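Local coordinates for protein putative invasin (Yersinia pseudotuberculosis IP 31758, PDB 5N40) that probably serves as a cell-surface adhesin, built from two immunoglobulin-like domains in tandem followed by a C-type lectin-like adhesion domain, at residues 124-129 / 183-188; 141-146 / 176-181. The protein carries 1 engineered substitution. All blocks are in the same frame, centred on the assembly; numbering follows the deposited sequence. Where two conformers were deposited one is given.

Overall arrangement
Interactions 1 and 2 lie in the middle, bacterial immunoglobulin-like domain of the chain, one in each of its two facing sheets, with centres about 8 Å apart. Interaction 1 pairs strands 123-131 and 183-189; interaction 2 joins the start of strand 142-151 to the short edge strand 176-177. In sequence, interaction 2 falls between the two strands of interaction 1. The two meet through the apolar interior: Leu184 CD2 lies 3.6 Å from Met143 CB, and Leu125 CD2 3.8 Å from Phe145 CE1. Segment 176-181 then runs on through one residue into strand 183-189, so the chain passes from one sheet to the other between the contacts.

Interaction 1 of 2, residues 124-129 / 183-188; sequences SLTVIA and QLTVSV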
loop_
_atom_site.group_PDB
_atom_site.type_symbol
_atom_site.label_atom_id
_atom_site.label_comp_id
_atom_site.label_asym_id
_atom_site.label_seq_id
_atom_site.Cartn_x
_atom_site.Cartn_y
_atom_site.Cartn_z
ATOM N N SER A 124 7.102 2.429 4.730
ATOM C CA SER A 124 7.349 1.042 5.098
ATOM C C SER A 124 6.130 0.516 5.846
ATOM O O SER A 124 5.786 1.029 6.914
ATOM C CB SER A 124 8.604 0.923 5.959
ATOM O OG SER A 124 8.918 -0.438 6.211
ATOM N N LEU A 125 5.477 -0.490 5.279
ATOM C CA LEU A 125 4.246 -1.050 5.821
ATOM C C LEU A 125 4.529 -2.478 6.252
ATOM O O LEU A 125 4.994 -3.289 5.443
ATOM C CB LEU A 125 3.124 -1.003 4.777
ATOM C CG LEU A 125 1.699 -1.404 5.178
ATOM C CD1 LEU A 125 0.715 -0.807 4.189
ATOM C CD2 LEU A 125 1.516 -2.912 5.251
ATOM N N THR A 126 4.262 -2.780 7.524
ATOM C CA THR A 126 4.479 -4.110 8.083
ATOM C C THR A 126 3.159 -4.719 8.541
ATOM O O THR A 126 2.419 -4.105 9.316
ATOM C CB THR A 126 5.457 -4.055 9.261
ATOM O OG1 THR A 126 6.721 -3.545 8.817
ATOM C CG2 THR A 126 5.651 -5.435 9.869
ATOM N N VAL A 127 2.882 -5.929 8.064
ATOM C CA VAL A 127 1.776 -6.754 8.549
ATOM C C VAL A 127 2.346 -7.779 9.513
ATOM O O VAL A 127 3.306 -8.482 9.176
ATOM C CB VAL A 127 1.046 -7.461 7.388
ATOM C CG1 VAL A 127 -0.170 -8.233 7.916
ATOM C CG2 VAL A 127 0.643 -6.476 6.303
ATOM N N ILE A 128 1.752 -7.880 10.701
ATOM C CA ILE A 128 2.122 -8.893 11.682
ATOM C C ILE A 128 0.912 -9.794 11.874
ATOM O O ILE A 128 -0.179 -9.308 12.199
ATOM C CB ILE A 128 2.546 -8.284 13.026
ATOM C CG1 ILE A 128 3.649 -7.244 12.828
ATOM C CG2 ILE A 128 2.983 -9.400 13.991
ATOM C CD1 ILE A 128 3.985 -6.470 14.079
ATOM N N ALA A 129 1.103 -11.093 11.665
ATOM C CA ALA A 129 0.041 -12.083 11.811
ATOM C C ALA A 129 0.326 -12.946 13.032
ATOM O O ALA A 129 1.448 -13.442 13.207
ATOM C CB ALA A 129 -0.077 -12.957 10.560
ATOM N N GLN A 183 5.862 -11.688 10.132
ATOM C CA GLN A 183 5.849 -10.329 9.611
ATOM C C GLN A 183 6.036 -10.309 8.098
ATOM O O GLN A 183 6.760 -11.132 7.529
ATOM C CB GLN A 183 6.941 -9.482 10.275
ATOM C CG GLN A 183 6.836 -9.415 11.780
ATOM C CD GLN A 183 7.783 -8.386 12.371
ATOM O OE1 GLN A 183 8.427 -7.633 11.640
ATOM N NE2 GLN A 183 7.876 -8.352 13.696
ATOM N N LEU A 184 5.360 -9.365 7.455
ATOM C CA LEU A 184 5.550 -9.060 6.040
ATOM C C LEU A 184 5.718 -7.555 5.924
ATOM O O LEU A 184 4.802 -6.807 6.279
ATOM C CB LEU A 184 4.355 -9.535 5.207
ATOM C CG LEU A 184 4.273 -9.030 3.763
ATOM C CD1 LEU A 184 5.469 -9.503 2.965
ATOM C CD2 LEU A 184 2.972 -9.476 3.108
ATOM N N THR A 185 6.873 -7.110 5.431
ATOM C CA THR A 185 7.140 -5.684 5.257
ATOM C C THR A 185 7.299 -5.374 3.775
ATOM O O THR A 185 8.044 -6.059 3.063
ATOM C CB THR A 185 8.385 -5.243 6.031
ATOM O OG1 THR A 185 8.160 -5.408 7.440
ATOM C CG2 THR A 185 8.703 -3.772 5.766
ATOM N N VAL A 186 6.599 -4.331 3.318
ATOM C CA VAL A 186 6.601 -3.940 1.917
ATOM C C VAL A 186 6.819 -2.436 1.818
ATOM O O VAL A 186 6.603 -1.682 2.773
ATOM C CB VAL A 186 5.293 -4.340 1.199
ATOM C CG1 VAL A 186 5.085 -5.848 1.284
ATOM C CG2 VAL A 186 4.096 -3.602 1.786
ATOM N N SER A 187 7.246 -2.012 0.632
ATOM C CA SER A 187 7.517 -0.614 0.331
ATOM C C SER A 187 6.363 -0.043 -0.482
ATOM O O SER A 187 6.048 -0.553 -1.566
ATOM C CB SER A 187 8.834 -0.481 -0.429
ATOM O OG SER A 187 9.143 0.878 -0.653
ATOM N N VAL A 188 5.740 1.014 0.037
ATOM C CA VAL A 188 4.561 1.628 -0.568
ATOM C C VAL A 188 4.946 2.986 -1.140
ATOM O O VAL A 188 5.545 3.810 -0.440
ATOM C CB VAL A 188 3.422 1.790 0.451
ATOM C CG1 VAL A 188 2.157 2.278 -0.246
ATOM C CG2 VAL A 188 3.169 0.480 1.180
#
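Thr126 and Thr185 face each other as a non-hydrogen-bonded antiparallel pair, their CA atoms 4.2 Å apart, and their hydroxyls close the gap: Thr126 OG1 to Thr185 OG1 is 2.7 Å, a hydrogen bond in which either could donate. In both residues OG1 is anti to the carbonyl carbon (chi1 -61° in Thr126, -64° in Thr185), which places each oxygen beside its own backbone N and within reach of the other. Flanking this pair are two hydrogen-bonded pairs, Leu125 with Val186 and Val127 with Leu184, each joined by two backbone bonds; Leu125 N to Val186 O (3.0 Å) is almost perfectly straight at the hydrogen, 179°. The carbonyls also receive CA-H contacts, such as Thr185 CA to Leu125 O at 3.2 Å.

Burial separates the two faces. On the inner one Leu125, Val127 and Val188 are buried under the facing sheet, where Leu200 packs on Leu125 and Val188, and Ala202 on Val127. Val188 CG2 approaches Leu125 at CB (3.9 Å) and CD1, the two side chains crossing obliquely, while Val186 CG2 comes to the same CB at 4.1 Å. Leu184 and Val186 are only partly covered, by Phe174.

The solvent side carries Ser124, Thr126, Ile128, Gln183 and Thr185, partly or fully exposed, with the hydroxyl pair as a local tight point. Gln183 CG runs alongside Ile128 CG1 at 4.0 Å, and Ser124 OG lies 3.4 Å from the methyl CG2 of Thr185.

The chemistry thus differs by face: Leu125, Val127, Leu184, Val186 and Val188 turn inward, the outward face mixes hydroxyls, the Gln183 amide and the aliphatic Ile128, and the threonine-threonine bond adds a side-chain link to the backbone ladder between two interior strands of the sheet.

Interaction 2 of 2, residues 141-146 / 176-181; sequences VKMTFE and GMTDAN
Residues 141-143 and 176-178 run antiparallel over a short span, with Lys142 and Met177 as a non-hydrogen-bonded pair (CA to CA 4.4 Å) between two backbone bonds, Thr178 N to Val141 O (3.0 Å) and Met143 N to Gly176 O (2.9 Å). A water bridges Gly176 N and Met143 O, standing in for the second backbone bond of that pair. A third direct bond uses a side chain: Val141 N donates to Thr178 OG1 at 2.9 Å, 164° at the hydrogen. Thr178 OG1 sits between its own backbone N and carbonyl carbon (chi1 56°), and it is also hydrogen-bonded to Ala138 O.

On one face the extended chains of Lys142 and Met177 run alongside each other, CE to CE 3.8 Å. On the other, Met143, in one of its two conformers, folds back and brings its methyl CE to 3.8 Å from Thr178 CG2. After Thr178 the chain turns at Asp179, whose OD1 accepts from Asn181 N in an Asx turn and from Gln183 N. This is the edge of a beta sandwich of immunoglobulin-like type: a short, weakly bonded edge strand, after which the chain crosses to the other sheet.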
loop_
_atom_site.group_PDB
_atom_site.type_symbol
_atom_site.label_atom_id
_atom_site.label_comp_id
_atom_site.label_asym_id
_atom_site.label_seq_id
_atom_site.Cartn_x
_atom_site.Cartn_y
_atom_site.Cartn_z
ATOM N N VAL A 141 1.925 -17.125 6.119
ATOM C CA VAL A 141 0.543 -16.742 5.852
ATOM C C VAL A 141 0.502 -15.898 4.580
ATOM O O VAL A 141 1.132 -14.834 4.508
ATOM C CB VAL A 141 -0.055 -15.972 7.037
ATOM C CG1 VAL A 141 -1.431 -15.407 6.675
ATOM C CG2 VAL A 141 -0.153 -16.874 8.281
ATOM N N LYS A 142 -0.253 -16.363 3.590
ATOM C CA LYS A 142 -0.381 -15.643 2.330
ATOM C C LYS A 142 -1.171 -14.351 2.521
ATOM O O LYS A 142 -2.216 -14.337 3.174
ATOM C CB LYS A 142 -1.065 -16.530 1.292
ATOM C CG LYS A 142 -0.219 -17.716 0.841
ATOM C CD LYS A 142 -0.954 -18.509 -0.243
ATOM C CE LYS A 142 -0.115 -19.658 -0.777
ATOM N NZ LYS A 142 -0.853 -20.453 -1.809
ATOM N N MET A 143 -0.681 -13.273 1.909
ATOM C CA MET A 143 -1.216 -11.933 2.114
ATOM C C MET A 143 -1.491 -11.262 0.776
ATOM O O MET A 143 -0.745 -11.454 -0.190
ATOM C CB MET A 143 -0.232 -11.075 2.919
ATOM C CG MET A 143 -0.888 -9.979 3.751
ATOM S SD MET A 143 -1.867 -10.599 5.136
ATOM C CE MET A 143 -0.637 -11.502 6.072
ATOM N N THR A 144 -2.562 -10.466 0.729
ATOM C CA THR A 144 -2.841 -9.587 -0.401
ATOM C C THR A 144 -3.176 -8.199 0.133
ATOM O O THR A 144 -3.441 -8.014 1.325
ATOM C CB THR A 144 -3.998 -10.085 -1.275
ATOM O OG1 THR A 144 -5.207 -10.052 -0.518
ATOM C CG2 THR A 144 -3.739 -11.499 -1.788
ATOM N N PHE A 145 -3.168 -7.217 -0.764
ATOM C CA PHE A 145 -3.508 -5.843 -0.425
ATOM C C PHE A 145 -4.574 -5.314 -1.374
ATOM O O PHE A 145 -4.574 -5.619 -2.569
ATOM C CB PHE A 145 -2.281 -4.919 -0.482
ATOM C CG PHE A 145 -1.234 -5.254 0.530
ATOM C CD1 PHE A 145 -1.335 -4.785 1.830
ATOM C CD2 PHE A 145 -0.159 -6.052 0.194
ATOM C CE1 PHE A 145 -0.380 -5.095 2.769
ATOM C CE2 PHE A 145 0.806 -6.361 1.135
ATOM C CZ PHE A 145 0.685 -5.885 2.428
ATOM N N GLU A 146 -5.456 -4.479 -0.829
ATOM C CA GLU A 146 -6.554 -3.899 -1.591
ATOM C C GLU A 146 -6.780 -2.457 -1.164
ATOM O O GLU A 146 -6.892 -2.171 0.032
ATOM C CB GLU A 146 -7.838 -4.713 -1.390
ATOM C CG GLU A 146 -8.976 -4.296 -2.299
ATOM C CD GLU A 146 -10.191 -5.192 -2.168
ATOM O OE1 GLU A 146 -10.294 -5.922 -1.160
ATOM O OE2 GLU A 146 -11.043 -5.157 -3.075
ATOM N N GLY A 176 2.596 -12.412 -1.465
ATOM C CA GLY A 176 3.684 -12.597 -0.519
ATOM C C GLY A 176 3.176 -13.298 0.718
ATOM O O GLY A 176 1.976 -13.540 0.875
ATOM N N MET A 177 4.119 -13.624 1.602
ATOM C CA MET A 177 3.836 -14.390 2.809
ATOM C C MET A 177 4.533 -13.766 4.004
ATOM O O MET A 177 5.587 -13.150 3.867
ATOM C CB MET A 177 4.343 -15.830 2.717
ATOM C CG MET A 177 3.524 -16.774 1.903
ATOM S SD MET A 177 4.373 -18.355 1.926
ATOM C CE MET A 177 3.320 -19.297 0.823
ATOM N N THR A 178 3.971 -13.990 5.187
ATOM C CA THR A 178 4.676 -13.607 6.403
ATOM C C THR A 178 5.905 -14.488 6.597
ATOM O O THR A 178 5.960 -15.629 6.122
ATOM C CB THR A 178 3.772 -13.713 7.622
ATOM O OG1 THR A 178 3.241 -15.037 7.709
ATOM C CG2 THR A 178 2.633 -12.720 7.539
ATOM N N ASP A 179 6.909 -13.935 7.281
ATOM C CA ASP A 179 8.183 -14.616 7.481
ATOM C C ASP A 179 8.167 -15.413 8.785
ATOM O O ASP A 179 7.119 -15.623 9.401
ATOM C CB ASP A 179 9.340 -13.608 7.428
ATOM C CG ASP A 179 9.345 -12.609 8.591
ATOM O OD1 ASP A 179 8.613 -12.788 9.581
ATOM O OD2 ASP A 179 10.115 -11.621 8.514
ATOM N N ALA A 180 9.345 -15.899 9.201
ATOM C CA ALA A 180 9.422 -16.754 10.381
ATOM C C ALA A 180 8.904 -16.053 11.628
ATOM O O ALA A 180 8.484 -16.724 12.577
ATOM C CB ALA A 180 10.863 -17.224 10.600
ATOM N N ASN A 181 8.938 -14.716 11.660
ATOM C CA ASN A 181 8.418 -13.951 12.787
ATOM C C ASN A 181 6.991 -13.469 12.556
ATOM O O ASN A 181 6.499 -12.619 13.307
ATOM C CB ASN A 181 9.341 -12.769 13.094
ATOM C CG ASN A 181 10.748 -13.214 13.427
ATOM O OD1 ASN A 181 10.973 -13.906 14.419
ATOM N ND2 ASN A 181 11.702 -12.816 12.603
HETATM O O HOH W 1 -0.252 -13.704 -1.542
#